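PDB 4O7K: protein osa from Shigella flexneri, which suppresses the oncogenicity of Agrobacterium tumefaciens and acts as a plasmid fertility inhibition factor related to the ParB/Srx superfamily. Local coordinates for residues V44-V49 with D54-A59; A62-F67 with K181-C186; L74-A79 with A152-L157; A108-G113 with S143-A148; S124-L129 with A133-D138. The protein carries 1 engineered substitution. All blocks are in the same frame, centred on the assembly; numbering follows the deposited sequence. Where two conformers were deposited one is given.

Contact 1: V44-V49 with D54-A59; sequences VWRLPV and DAFMTA
Arg46 reaches diagonally across a β-hairpin to hold Asp54 in a side-on salt bridge. Arg46 NE meets Asp54 OD2 at 2.7 Å, almost straight at 175° and within the guanidinium plane, while Arg46 NH2 reaches Asp54 OD1 at 3.0 Å on a more bent path. Both oxygens are approached from above the carboxylate, whose plane stands 76° from the guanidinium. With CG anti to the backbone N (chi1 171°) the arginine runs extended, and its CB lies 3.6 Å from CE2 of Phe56. NH1 bonds Gln34.

Backbone bonds tie the hydrogen-bonded pairs Trp45–Met57 and Leu47–Ala55, the shortest being Leu47 N to Ala55 O at 2.7 Å. CA-H...O contacts add to these: Val44 CA and Met57 O are 3.3 Å apart.

Most apolar contacts lie on the face of Trp45, Leu47, Ala55 and Met57, where Leu47 CD1 packs on Met57 CG at 3.9 Å. Small Ala55 is touched by Val49 and by Trp145 of helix 140-148. On the other face Val44 CG1 meets Phe56 CD2 at 4.2 Å. The first face is buried by its neighbours: Leu146 lies against Leu47 and Met57, Pro155 of strand 153-158 touches Trp45, and strand 118-128 continues the sheet beyond strand 55-58.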
# COMPACT_ATOMS: atom_id res chain seq x y z
N VAL A 44 -13.27 8.31 2.48
CA VAL A 44 -12.15 8.46 3.39
C VAL A 44 -12.05 7.27 4.32
O VAL A 44 -13.07 6.80 4.84
CB VAL A 44 -12.27 9.76 4.22
CG1 VAL A 44 -11.18 9.81 5.30
CG2 VAL A 44 -12.18 10.98 3.31
N TRP A 45 -10.84 6.75 4.51
CA TRP A 45 -10.61 5.72 5.51
C TRP A 45 -9.81 6.25 6.69
O TRP A 45 -8.90 7.06 6.52
CB TRP A 45 -9.85 4.54 4.94
CG TRP A 45 -10.50 3.78 3.86
CD1 TRP A 45 -11.27 2.67 3.99
CD2 TRP A 45 -10.39 4.04 2.46
NE1 TRP A 45 -11.67 2.22 2.75
CE2 TRP A 45 -11.13 3.05 1.79
CE3 TRP A 45 -9.74 5.03 1.70
CZ2 TRP A 45 -11.25 3.01 0.40
CZ3 TRP A 45 -9.85 4.98 0.31
CH2 TRP A 45 -10.61 3.98 -0.31
N ARG A 46 -10.16 5.76 7.88
CA ARG A 46 -9.30 5.85 9.04
C ARG A 46 -8.41 4.62 9.03
O ARG A 46 -8.89 3.50 8.85
CB ARG A 46 -10.14 5.92 10.33
CG ARG A 46 -9.30 5.80 11.60
CD ARG A 46 -10.15 5.64 12.88
NE ARG A 46 -9.26 5.36 14.01
CZ ARG A 46 -9.08 4.17 14.57
NH1 ARG A 46 -9.77 3.11 14.16
NH2 ARG A 46 -8.21 4.04 15.56
N LEU A 47 -7.11 4.83 9.21
CA LEU A 47 -6.18 3.69 9.27
C LEU A 47 -5.51 3.67 10.64
O LEU A 47 -4.84 4.62 11.02
CB LEU A 47 -5.12 3.78 8.15
CG LEU A 47 -5.58 3.57 6.71
CD1 LEU A 47 -6.26 4.82 6.20
CD2 LEU A 47 -4.38 3.27 5.82
N PRO A 48 -5.72 2.58 11.40
CA PRO A 48 -5.02 2.42 12.67
C PRO A 48 -3.52 2.33 12.42
O PRO A 48 -3.12 1.66 11.46
CB PRO A 48 -5.55 1.09 13.23
CG PRO A 48 -6.77 0.76 12.38
CD PRO A 48 -6.54 1.40 11.06
N VAL A 49 -2.72 3.01 13.23
CA VAL A 49 -1.26 2.95 13.13
C VAL A 49 -0.70 2.61 14.50
O VAL A 49 -0.85 3.40 15.43
CB VAL A 49 -0.65 4.28 12.68
CG1 VAL A 49 0.82 4.09 12.39
CG2 VAL A 49 -1.38 4.83 11.47
N ASP A 54 -3.83 7.98 14.56
CA ASP A 54 -4.50 7.49 13.36
C ASP A 54 -4.01 8.19 12.11
O ASP A 54 -3.68 9.38 12.15
CB ASP A 54 -6.01 7.70 13.46
CG ASP A 54 -6.64 6.96 14.62
OD1 ASP A 54 -6.02 6.00 15.12
OD2 ASP A 54 -7.77 7.33 15.00
N ALA A 55 -3.98 7.47 11.00
CA ALA A 55 -3.78 8.08 9.70
C ALA A 55 -5.10 8.08 8.94
O ALA A 55 -6.00 7.28 9.24
CB ALA A 55 -2.70 7.34 8.90
N PHE A 56 -5.23 9.00 7.98
CA PHE A 56 -6.41 9.06 7.13
C PHE A 56 -6.01 9.14 5.67
O PHE A 56 -5.07 9.86 5.31
CB PHE A 56 -7.29 10.25 7.51
CG PHE A 56 -7.92 10.12 8.86
CD1 PHE A 56 -7.22 10.48 10.00
CD2 PHE A 56 -9.21 9.63 8.99
CE1 PHE A 56 -7.80 10.34 11.26
CE2 PHE A 56 -9.80 9.50 10.26
CZ PHE A 56 -9.09 9.86 11.39
N MET A 57 -6.71 8.40 4.82
CA MET A 57 -6.46 8.43 3.39
C MET A 57 -7.77 8.57 2.63
O MET A 57 -8.84 8.31 3.19
CB MET A 57 -5.70 7.18 2.94
CG MET A 57 -4.36 7.00 3.64
SD MET A 57 -3.36 5.70 2.89
CE MET A 57 -2.62 6.65 1.57
N THR A 58 -7.68 8.97 1.37
CA THR A 58 -8.87 9.23 0.57
C THR A 58 -8.70 8.78 -0.88
O THR A 58 -7.59 8.74 -1.40
CB THR A 58 -9.24 10.73 0.57
OG1 THR A 58 -10.41 10.92 -0.22
CG2 THR A 58 -8.10 11.56 -0.01
N ALA A 59 -9.81 8.43 -1.52
CA ALA A 59 -9.79 8.08 -2.94
C ALA A 59 -10.26 9.25 -3.81
O ALA A 59 -10.73 9.04 -4.93
CB ALA A 59 -10.67 6.85 -3.19
O HOH W 1 -3.73 4.50 15.44

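Contact 2: A62-F67 with K181-C186; sequences AAQSDF and KLREQC
The carbonyl oxygen of Ala62 is held by one good bond from Arg183 NH2, a weak one from Arg183 NH1, and a water. Arg183 NH2 approaches Ala62 O at 2.9 Å, tilted 34° from the carbonyl plane, whereas Arg183 NH1 stands 3.4 Å from Ala62 O. The water donates to Ala62 O and accepts from NH1 of Arg183, bridging the two groups. Arg183 NH1 also gives the shortest bond of the contact, 2.7 Å to OE1 of Gln64, with that oxygen close to the guanidinium plane. The amide of Gln64 and the guanidinium are nearly coplanar, their planes only 11° apart, and Gln64 meets the guanidinium at its edge.

In the fold, this clasps the loop between strands 55-58 and 67-72 to the C-terminal helix 179-189. The loop carries a type I β-turn from Ala63 to Asp66, closed by Asp66 N to Ala63 O at 3.0 Å; the aspartate carboxylate returns to the chain through Asp66 OD2, 2.8 Å from Ala63 N. Arginine suits the helix here because its extended chain spans the gap and its several N-H groups can serve different acceptors: NH2 also bonds Ala59 O, just after strand 55-58. Gln64 reaches it by a bend at chi2 (-75°), which folds the amide toward the helix. The turn has a further tie to the C-terminal region, where Gln64 O accepts from Gln178 NE2.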
# COMPACT_ATOMS: atom_id res chain seq x y z
N ALA A 62 -9.02 9.49 -7.34
CA ALA A 62 -9.28 8.34 -8.22
C ALA A 62 -10.30 8.63 -9.32
O ALA A 62 -11.22 9.43 -9.15
CB ALA A 62 -9.74 7.15 -7.39
N ALA A 63 -10.14 7.95 -10.46
CA ALA A 63 -11.16 7.95 -11.51
C ALA A 63 -12.28 6.98 -11.15
O ALA A 63 -12.06 6.01 -10.42
CB ALA A 63 -10.54 7.59 -12.87
N GLN A 64 -13.47 7.23 -11.68
CA GLN A 64 -14.60 6.32 -11.51
C GLN A 64 -14.28 4.91 -12.01
O GLN A 64 -14.85 3.92 -11.54
CB GLN A 64 -15.83 6.87 -12.24
CG GLN A 64 -16.44 8.11 -11.59
CD GLN A 64 -17.21 7.77 -10.35
OE1 GLN A 64 -16.66 7.75 -9.25
NE2 GLN A 64 -18.49 7.49 -10.51
N SER A 65 -13.36 4.84 -12.97
CA SER A 65 -12.99 3.59 -13.62
C SER A 65 -11.90 2.83 -12.85
O SER A 65 -11.63 1.66 -13.15
CB SER A 65 -12.51 3.87 -15.05
OG SER A 65 -11.36 4.70 -15.04
N ASP A 66 -11.28 3.48 -11.87
CA ASP A 66 -10.24 2.83 -11.07
C ASP A 66 -10.87 1.79 -10.14
O ASP A 66 -12.08 1.79 -9.92
CB ASP A 66 -9.47 3.84 -10.23
CG ASP A 66 -8.58 4.73 -11.05
OD1 ASP A 66 -8.12 4.30 -12.13
OD2 ASP A 66 -8.33 5.87 -10.59
N PHE A 67 -10.03 0.92 -9.60
CA PHE A 67 -10.48 -0.09 -8.64
C PHE A 67 -9.68 0.03 -7.36
O PHE A 67 -8.49 0.35 -7.39
CB PHE A 67 -10.32 -1.49 -9.23
CG PHE A 67 -11.43 -1.89 -10.15
CD1 PHE A 67 -11.52 -1.33 -11.42
CD2 PHE A 67 -12.38 -2.81 -9.75
CE1 PHE A 67 -12.55 -1.69 -12.26
CE2 PHE A 67 -13.41 -3.17 -10.59
CZ PHE A 67 -13.50 -2.61 -11.84
N LYS A 181 -18.47 2.24 -7.67
CA LYS A 181 -19.40 1.47 -6.88
C LYS A 181 -19.23 1.78 -5.39
O LYS A 181 -20.21 1.86 -4.64
CB LYS A 181 -19.22 -0.03 -7.14
CG LYS A 181 -20.18 -0.93 -6.36
CD LYS A 181 -20.07 -2.37 -6.83
CE LYS A 181 -21.10 -3.27 -6.15
NZ LYS A 181 -20.77 -3.51 -4.72
N LEU A 182 -17.98 1.95 -4.96
CA LEU A 182 -17.73 2.25 -3.55
C LEU A 182 -18.26 3.63 -3.20
O LEU A 182 -18.91 3.81 -2.16
CB LEU A 182 -16.23 2.15 -3.22
CG LEU A 182 -15.91 2.34 -1.73
CD1 LEU A 182 -16.65 1.31 -0.90
CD2 LEU A 182 -14.43 2.25 -1.45
N ARG A 183 -17.99 4.61 -4.07
CA ARG A 183 -18.49 5.97 -3.85
C ARG A 183 -20.01 5.95 -3.71
O ARG A 183 -20.57 6.57 -2.79
CB ARG A 183 -18.06 6.88 -5.00
CG ARG A 183 -16.63 7.39 -4.87
CD ARG A 183 -16.18 8.14 -6.12
NE ARG A 183 -14.84 8.70 -5.96
CZ ARG A 183 -14.07 9.09 -6.98
NH1 ARG A 183 -14.50 8.97 -8.23
NH2 ARG A 183 -12.86 9.60 -6.75
N GLU A 184 -20.67 5.21 -4.59
CA GLU A 184 -22.12 5.12 -4.56
C GLU A 184 -22.63 4.43 -3.28
O GLU A 184 -23.61 4.87 -2.71
CB GLU A 184 -22.61 4.39 -5.82
CG GLU A 184 -23.88 3.57 -5.67
CD GLU A 184 -24.38 3.03 -7.01
OE1 GLU A 184 -23.55 2.52 -7.81
OE2 GLU A 184 -25.60 3.11 -7.27
N GLN A 185 -21.96 3.36 -2.84
CA GLN A 185 -22.35 2.70 -1.59
C GLN A 185 -22.21 3.62 -0.39
O GLN A 185 -23.10 3.69 0.45
CB GLN A 185 -21.50 1.45 -1.35
CG GLN A 185 -21.83 0.25 -2.21
CD GLN A 185 -20.92 -0.92 -1.90
OE1 GLN A 185 -19.80 -0.74 -1.42
NE2 GLN A 185 -21.39 -2.13 -2.19
N CYS A 186 -21.07 4.31 -0.30
CA CYS A 186 -20.83 5.27 0.77
C CYS A 186 -21.90 6.34 0.79
O CYS A 186 -22.37 6.74 1.85
CB CYS A 186 -19.44 5.90 0.62
SG CYS A 186 -18.11 4.79 1.07
O HOH W 2 -13.54 10.69 -10.30

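Contact 3: L74-A79 with A152-L157; sequences LAFYRA and AVFPVL
Phe154 drives the edge of its ring at the face of Phe76, a T-shaped pair with centroids 5.5 Å apart and planes at 76°. Its CE1 stands above the centre of the Phe76 ring, and Phe154 CZ comes within 3.9 Å of Phe76 CD2. Phe154 has its CG between the backbone N and the carbonyl carbon (chi1 50°), which turns the ring toward the helix, although CB itself does not point there. Phe76, with CG anti to the backbone N, leaves the helix to meet it. Val156 and Phe76 point at each other from opposite directions, CG1 of the valine 4.1 Å from Phe76 CE1. Phenylalanine suits both aromatic positions: the site is buried and apolar, and a flat ring offers both a face and a hydrogen-bearing edge.

The other end is looser. There no side chains meet directly; a water donates to Ala152 O at 2.7 Å and receives only a weak, long bond from Leu74 N, while the side chain of Leu74 packs on helix 4-24.

Strand 153-158 pairs with strand 67-72. Helix 73-81 thus packs against the antiparallel sheet whose strand 67-72 leads straight into it, joined to it by an edge-to-face aromatic pair in the protein's interior.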
# COMPACT_ATOMS: atom_id res chain seq x y z
N LEU A 74 2.35 -6.59 4.51
CA LEU A 74 3.53 -7.44 4.38
C LEU A 74 3.62 -8.09 3.00
O LEU A 74 4.70 -8.27 2.45
CB LEU A 74 3.53 -8.54 5.44
CG LEU A 74 3.72 -8.12 6.90
CD1 LEU A 74 3.86 -9.37 7.76
CD2 LEU A 74 4.93 -7.21 7.09
N ALA A 75 2.47 -8.48 2.45
CA ALA A 75 2.46 -9.09 1.11
C ALA A 75 2.80 -8.05 0.05
O ALA A 75 3.49 -8.35 -0.93
CB ALA A 75 1.12 -9.71 0.82
N PHE A 76 2.30 -6.84 0.25
CA PHE A 76 2.54 -5.73 -0.68
C PHE A 76 4.03 -5.40 -0.68
O PHE A 76 4.64 -5.24 -1.74
CB PHE A 76 1.70 -4.52 -0.26
CG PHE A 76 1.86 -3.32 -1.15
CD1 PHE A 76 1.05 -3.15 -2.26
CD2 PHE A 76 2.81 -2.35 -0.86
CE1 PHE A 76 1.18 -2.03 -3.07
CE2 PHE A 76 2.94 -1.23 -1.66
CZ PHE A 76 2.13 -1.07 -2.77
N TYR A 77 4.59 -5.30 0.53
CA TYR A 77 6.01 -5.07 0.74
C TYR A 77 6.84 -6.12 0.00
O TYR A 77 7.76 -5.78 -0.73
CB TYR A 77 6.30 -5.10 2.25
CG TYR A 77 7.73 -4.84 2.69
CD1 TYR A 77 8.64 -4.15 1.89
CD2 TYR A 77 8.16 -5.27 3.94
CE1 TYR A 77 9.94 -3.91 2.33
CE2 TYR A 77 9.43 -5.05 4.38
CZ TYR A 77 10.33 -4.38 3.59
OH TYR A 77 11.59 -4.17 4.06
N ARG A 78 6.49 -7.39 0.19
CA ARG A 78 7.19 -8.49 -0.47
C ARG A 78 7.13 -8.40 -2.00
O ARG A 78 8.14 -8.60 -2.68
CB ARG A 78 6.62 -9.84 -0.03
CG ARG A 78 7.23 -11.03 -0.74
CD ARG A 78 6.64 -12.34 -0.26
NE ARG A 78 7.27 -13.49 -0.92
CZ ARG A 78 6.88 -13.99 -2.08
NH1 ARG A 78 5.85 -13.45 -2.73
NH2 ARG A 78 7.51 -15.02 -2.61
N ALA A 79 5.95 -8.10 -2.53
CA ALA A 79 5.78 -7.98 -3.97
C ALA A 79 6.58 -6.81 -4.53
O ALA A 79 7.12 -6.86 -5.65
CB ALA A 79 4.30 -7.84 -4.31
N ALA A 152 -1.29 -2.39 8.94
CA ALA A 152 -1.52 -3.80 8.59
C ALA A 152 -2.14 -3.99 7.21
O ALA A 152 -1.71 -4.86 6.43
CB ALA A 152 -2.42 -4.44 9.64
N VAL A 153 -3.15 -3.17 6.92
CA VAL A 153 -3.88 -3.22 5.66
C VAL A 153 -4.15 -1.79 5.22
O VAL A 153 -4.46 -0.92 6.04
CB VAL A 153 -5.23 -4.01 5.80
CG1 VAL A 153 -6.01 -4.01 4.50
CG2 VAL A 153 -4.97 -5.44 6.26
N PHE A 154 -3.99 -1.53 3.93
CA PHE A 154 -4.33 -0.22 3.41
C PHE A 154 -4.83 -0.37 1.97
O PHE A 154 -4.52 -1.36 1.31
CB PHE A 154 -3.13 0.75 3.51
CG PHE A 154 -1.83 0.21 2.96
CD1 PHE A 154 -1.54 0.31 1.61
CD2 PHE A 154 -0.88 -0.34 3.81
CE1 PHE A 154 -0.34 -0.16 1.10
CE2 PHE A 154 0.33 -0.81 3.31
CZ PHE A 154 0.60 -0.72 1.96
N PRO A 155 -5.64 0.58 1.51
CA PRO A 155 -6.12 0.52 0.13
C PRO A 155 -5.11 1.10 -0.86
O PRO A 155 -4.32 1.98 -0.49
CB PRO A 155 -7.39 1.37 0.15
CG PRO A 155 -7.26 2.26 1.35
CD PRO A 155 -6.21 1.71 2.26
N VAL A 156 -5.14 0.59 -2.08
CA VAL A 156 -4.36 1.14 -3.18
C VAL A 156 -5.28 1.19 -4.40
O VAL A 156 -6.34 0.56 -4.40
CB VAL A 156 -3.10 0.32 -3.51
CG1 VAL A 156 -2.11 0.35 -2.35
CG2 VAL A 156 -3.48 -1.12 -3.86
N LEU A 157 -4.87 1.95 -5.40
CA LEU A 157 -5.66 2.15 -6.62
C LEU A 157 -5.06 1.42 -7.81
O LEU A 157 -3.85 1.42 -7.99
CB LEU A 157 -5.77 3.64 -6.94
CG LEU A 157 -6.67 4.47 -6.03
CD1 LEU A 157 -6.46 5.94 -6.33
CD2 LEU A 157 -8.12 4.07 -6.27
O HOH W 3 0.26 -6.61 7.15

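Contact 4: A108-G113 with S143-A148; sequences AHFAVG and SMWLLA. With PO4 (phosphate ion), chain C.
Phe110 lies flat on Trp145 in an offset (parallel-displaced) stack that joins helix 103-112 to helix 140-148, both within the fertility inhibition region of the ParB/Srx clan. From the first helix Phe110 carries the contact alone. Its CB sits over the face of the indole, Phe110 CB being 3.8 Å from the centroid of the six-membered ring of Trp145, a CH-pi contact. Its own ring then extends over the tryptophan, nearly parallel at 6°, with centroids 4.0 Å apart. The nearest carbons are Phe110 CD2 and Trp145 CD2, 3.5 Å apart. At the far end of the phenyl, Phe110 CZ meets CG of Leu146 at 4.0 Å, the leucine crossing at about a right angle. A slim ring suits this buried slot, which Ala55 and Met57 of strand 55-58 also line. Further on, Gly113 leaves the helix with positive phi; having no CB, it avoids pressing against the carbonyl oxygen before it.

The indole of Trp145 swings out toward Phe110 because CG lies opposite the backbone N about the CA–CB bond (chi1 -171°). His149 stacks on the indole and His52 meets it edge-to-face, and both also bond, through NE2, a phosphate that probably comes from the crystallisation liquor. Phosphate O4 lies at the edge of the indole, in its plane, while Trp145 NE1 donates to phosphate O1 at 3.2 Å, bent to 138°.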
# COMPACT_ATOMS: atom_id res chain seq x y z
N ALA A 108 4.75 14.58 7.14
CA ALA A 108 4.07 15.84 7.44
C ALA A 108 2.62 15.81 6.98
O ALA A 108 1.73 16.21 7.72
CB ALA A 108 4.80 17.01 6.80
N HIS A 109 2.38 15.33 5.76
CA HIS A 109 1.01 15.26 5.26
C HIS A 109 0.21 14.28 6.09
O HIS A 109 -0.94 14.54 6.44
CB HIS A 109 0.97 14.86 3.78
CG HIS A 109 -0.37 15.09 3.13
ND1 HIS A 109 -0.63 14.77 1.82
CD2 HIS A 109 -1.52 15.61 3.63
CE1 HIS A 109 -1.88 15.08 1.53
NE2 HIS A 109 -2.44 15.60 2.61
N PHE A 110 0.82 13.14 6.42
CA PHE A 110 0.13 12.14 7.24
C PHE A 110 -0.17 12.66 8.65
O PHE A 110 -1.04 12.14 9.35
CB PHE A 110 0.95 10.84 7.35
CG PHE A 110 0.65 9.84 6.26
CD1 PHE A 110 -0.55 9.13 6.25
CD2 PHE A 110 1.57 9.58 5.25
CE1 PHE A 110 -0.83 8.20 5.25
CE2 PHE A 110 1.30 8.65 4.24
CZ PHE A 110 0.10 7.96 4.24
N ALA A 111 0.57 13.68 9.06
CA ALA A 111 0.43 14.21 10.42
C ALA A 111 -0.85 15.01 10.58
O ALA A 111 -1.39 15.12 11.69
CB ALA A 111 1.65 15.06 10.78
N VAL A 112 -1.36 15.56 9.48
CA VAL A 112 -2.51 16.46 9.56
C VAL A 112 -3.80 15.77 10.01
O VAL A 112 -4.47 16.25 10.93
CB VAL A 112 -2.77 17.15 8.22
CG1 VAL A 112 -4.07 17.95 8.28
CG2 VAL A 112 -1.61 18.06 7.87
N GLY A 113 -4.15 14.67 9.36
CA GLY A 113 -5.32 13.91 9.78
C GLY A 113 -6.53 14.04 8.88
O GLY A 113 -6.39 14.29 7.67
N SER A 143 3.55 5.07 0.47
CA SER A 143 3.55 3.62 0.70
C SER A 143 4.64 3.23 1.69
O SER A 143 4.43 2.35 2.54
CB SER A 143 3.75 2.85 -0.62
OG SER A 143 2.66 3.02 -1.51
N MET A 144 5.81 3.86 1.58
CA MET A 144 6.90 3.60 2.52
C MET A 144 6.50 3.99 3.95
O MET A 144 6.81 3.28 4.91
CB MET A 144 8.17 4.36 2.12
CG MET A 144 8.79 3.93 0.81
SD MET A 144 10.29 4.88 0.52
CE MET A 144 10.64 4.50 -1.20
N TRP A 145 5.83 5.12 4.06
CA TRP A 145 5.40 5.63 5.37
C TRP A 145 4.52 4.58 6.03
O TRP A 145 4.76 4.18 7.17
CB TRP A 145 4.67 6.97 5.22
CG TRP A 145 4.38 7.66 6.55
CD1 TRP A 145 5.14 8.61 7.17
CD2 TRP A 145 3.24 7.45 7.39
NE1 TRP A 145 4.55 9.00 8.35
CE2 TRP A 145 3.38 8.30 8.51
CE3 TRP A 145 2.11 6.61 7.32
CZ2 TRP A 145 2.44 8.34 9.54
CZ3 TRP A 145 1.18 6.66 8.34
CH2 TRP A 145 1.35 7.53 9.44
N LEU A 146 3.52 4.08 5.29
CA LEU A 146 2.58 3.10 5.81
C LEU A 146 3.29 1.82 6.21
O LEU A 146 3.03 1.26 7.27
CB LEU A 146 1.46 2.80 4.79
CG LEU A 146 0.50 3.94 4.43
CD1 LEU A 146 -0.16 3.68 3.08
CD2 LEU A 146 -0.57 4.10 5.50
N LEU A 147 4.19 1.38 5.35
CA LEU A 147 4.93 0.14 5.60
C LEU A 147 5.85 0.26 6.82
O LEU A 147 5.87 -0.61 7.69
CB LEU A 147 5.72 -0.25 4.36
CG LEU A 147 4.87 -0.77 3.21
CD1 LEU A 147 5.77 -1.12 2.03
CD2 LEU A 147 4.05 -1.99 3.67
N ALA A 148 6.59 1.36 6.88
CA ALA A 148 7.52 1.59 7.99
C ALA A 148 6.76 1.75 9.30
O ALA A 148 7.29 1.43 10.37
CB ALA A 148 8.40 2.81 7.72
P PO4 C . 5.92 10.15 12.04
O1 PO4 C . 6.56 9.82 10.70
O2 PO4 C . 5.84 8.91 12.89
O3 PO4 C . 6.74 11.19 12.77
O4 PO4 C . 4.54 10.71 11.82

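Contact 5: S124-L129 with A133-D138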
# COMPACT_ATOMS: atom_id res chain seq x y z
N SER A 124 0.44 -1.06 -9.88
CA SER A 124 0.14 -1.98 -10.96
C SER A 124 0.85 -3.31 -10.73
O SER A 124 1.98 -3.34 -10.25
CB SER A 124 0.57 -1.38 -12.31
OG SER A 124 -0.05 -0.13 -12.52
N PRO A 125 0.18 -4.41 -11.09
CA PRO A 125 0.87 -5.70 -11.11
C PRO A 125 1.83 -5.71 -12.29
O PRO A 125 1.55 -5.02 -13.28
CB PRO A 125 -0.26 -6.70 -11.31
CG PRO A 125 -1.32 -5.92 -12.03
CD PRO A 125 -1.22 -4.51 -11.52
N THR A 126 2.92 -6.46 -12.20
CA THR A 126 3.85 -6.55 -13.31
C THR A 126 4.66 -7.84 -13.19
O THR A 126 4.50 -8.61 -12.23
CB THR A 126 4.79 -5.30 -13.38
OG1 THR A 126 5.48 -5.26 -14.64
CG2 THR A 126 5.80 -5.29 -12.23
N MET A 127 5.52 -8.09 -14.18
CA MET A 127 6.34 -9.29 -14.24
C MET A 127 7.80 -8.88 -14.31
O MET A 127 8.18 -8.04 -15.13
CB MET A 127 5.94 -10.15 -15.44
CG MET A 127 6.58 -11.54 -15.51
SD MET A 127 8.27 -11.52 -16.14
CE MET A 127 7.99 -10.87 -17.78
N ILE A 128 8.62 -9.44 -13.43
CA ILE A 128 10.04 -9.14 -13.37
C ILE A 128 10.79 -10.45 -13.31
O ILE A 128 10.55 -11.25 -12.41
CB ILE A 128 10.41 -8.28 -12.14
CG1 ILE A 128 9.79 -6.88 -12.25
CG2 ILE A 128 11.93 -8.20 -11.99
CD1 ILE A 128 10.37 -6.02 -13.36
N LEU A 129 11.68 -10.68 -14.28
CA LEU A 129 12.49 -11.90 -14.34
C LEU A 129 11.67 -13.15 -14.09
O LEU A 129 12.05 -14.02 -13.31
CB LEU A 129 13.64 -11.82 -13.32
CG LEU A 129 14.65 -10.72 -13.64
CD1 LEU A 129 15.75 -10.69 -12.58
CD2 LEU A 129 15.25 -10.91 -15.04
N ALA A 133 5.39 -9.07 -9.49
CA ALA A 133 5.82 -7.94 -8.69
C ALA A 133 4.82 -6.80 -8.76
O ALA A 133 3.89 -6.83 -9.56
CB ALA A 133 7.22 -7.45 -9.14
N VAL A 134 4.99 -5.80 -7.90
CA VAL A 134 4.17 -4.60 -8.00
C VAL A 134 5.06 -3.40 -8.30
O VAL A 134 6.18 -3.28 -7.81
CB VAL A 134 3.34 -4.34 -6.73
CG1 VAL A 134 2.38 -5.48 -6.48
CG2 VAL A 134 4.23 -4.13 -5.53
N CYS A 135 4.55 -2.51 -9.15
CA CYS A 135 5.25 -1.29 -9.49
C CYS A 135 4.26 -0.12 -9.36
O CYS A 135 3.08 -0.33 -9.06
CB CYS A 135 5.86 -1.36 -10.91
SG CYS A 135 4.63 -1.62 -12.23
N PHE A 136 4.75 1.09 -9.61
CA PHE A 136 4.01 2.29 -9.24
C PHE A 136 3.80 3.25 -10.39
O PHE A 136 4.69 3.47 -11.22
CB PHE A 136 4.73 3.03 -8.11
CG PHE A 136 4.71 2.31 -6.80
CD1 PHE A 136 5.58 1.26 -6.56
CD2 PHE A 136 3.85 2.71 -5.78
CE1 PHE A 136 5.56 0.60 -5.35
CE2 PHE A 136 3.83 2.06 -4.57
CZ PHE A 136 4.69 1.01 -4.34
N THR A 137 2.62 3.86 -10.41
CA THR A 137 2.41 5.04 -11.23
C THR A 137 2.71 6.25 -10.34
O THR A 137 3.34 7.21 -10.77
CB THR A 137 0.99 5.10 -11.79
OG1 THR A 137 0.82 4.04 -12.75
CG2 THR A 137 0.71 6.44 -12.44
N ASP A 138 2.26 6.18 -9.10
CA ASP A 138 2.60 7.17 -8.09
C ASP A 138 2.34 6.61 -6.69
O ASP A 138 1.72 5.55 -6.54
CB ASP A 138 1.82 8.47 -8.32
CG ASP A 138 0.32 8.23 -8.47
OD1 ASP A 138 -0.27 7.64 -7.55
OD2 ASP A 138 -0.26 8.59 -9.52
O HOH W 4 2.15 1.54 -12.84
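The ring of Pro125 stands on one face of a β-hairpin, its CA 3.6 Å from Ala133 O; across the strands it is matched with Val134 as a non-hydrogen-bonded pair. Further along that face comes the aromatic ring of Phe136; its edge meets the carbonyl oxygen of Asp138 in plane, and it also meets Trp80 with planes at about 50°. Proline fits its place because the missing N-H falls where the pairing with strand 131-136 needs none.

On either side of this pair are hydrogen-bonded ones. Ser124 and Cys135 exchange two backbone N-to-O bonds of 2.9 Å, Cys135 N to Ser124 O being the straighter at 171°; Thr126 N reaches Ala133 O at 2.8 Å. Ser124 O and Ala133 O also take CA-H...O contacts, from Val134 and Pro125.

The face of Ser124, Thr126, Ala133 and Cys135 holds small groups. Cys135 SG, set between the backbone N and carbonyl carbon (chi1 60°), lies 3.9 Å from Thr126 CG2. Ala133 CB meets that methyl and, at 4.1 Å, Ile128 CG1. A water bridges Ser124 OG and Thr137 OG1, 2.8 Å from each.

Past the pairing, Thr137 and Asp138 both face Asp122, a classic β-bulge. Helix 161-171 packs on Pro125 and Val134, while Ala79 and Trp80 of helix 73-81 also touch Val134.

Contacts 1 and 4, with centres about 10 Å apart, touch where Ala55 CB lies 3.9 Å from Phe110 CD1; Ala55 sits by the benzene end of the Trp145 indole, away from the phosphate at NE1. Contact 1 meets contact 2 through Trp45 CZ2 and Leu182 CD2 at 3.8 Å. Contact 3 is the hub: its strand packs on contact 1 (Leu47 CD2 to Phe154 CB, 3.6 Å), contact 2 (Ala62 CB to Leu157 CD2, 3.7 Å) and contact 4 (Phe154 CG to Leu146 CD1, 3.8 Å), and its helix on contact 5 (Phe76 CZ to Phe136 CZ, 3.7 Å). Contacts 1 and 5 are hairpins of one sheet, yet their centres stand about 24 Å apart.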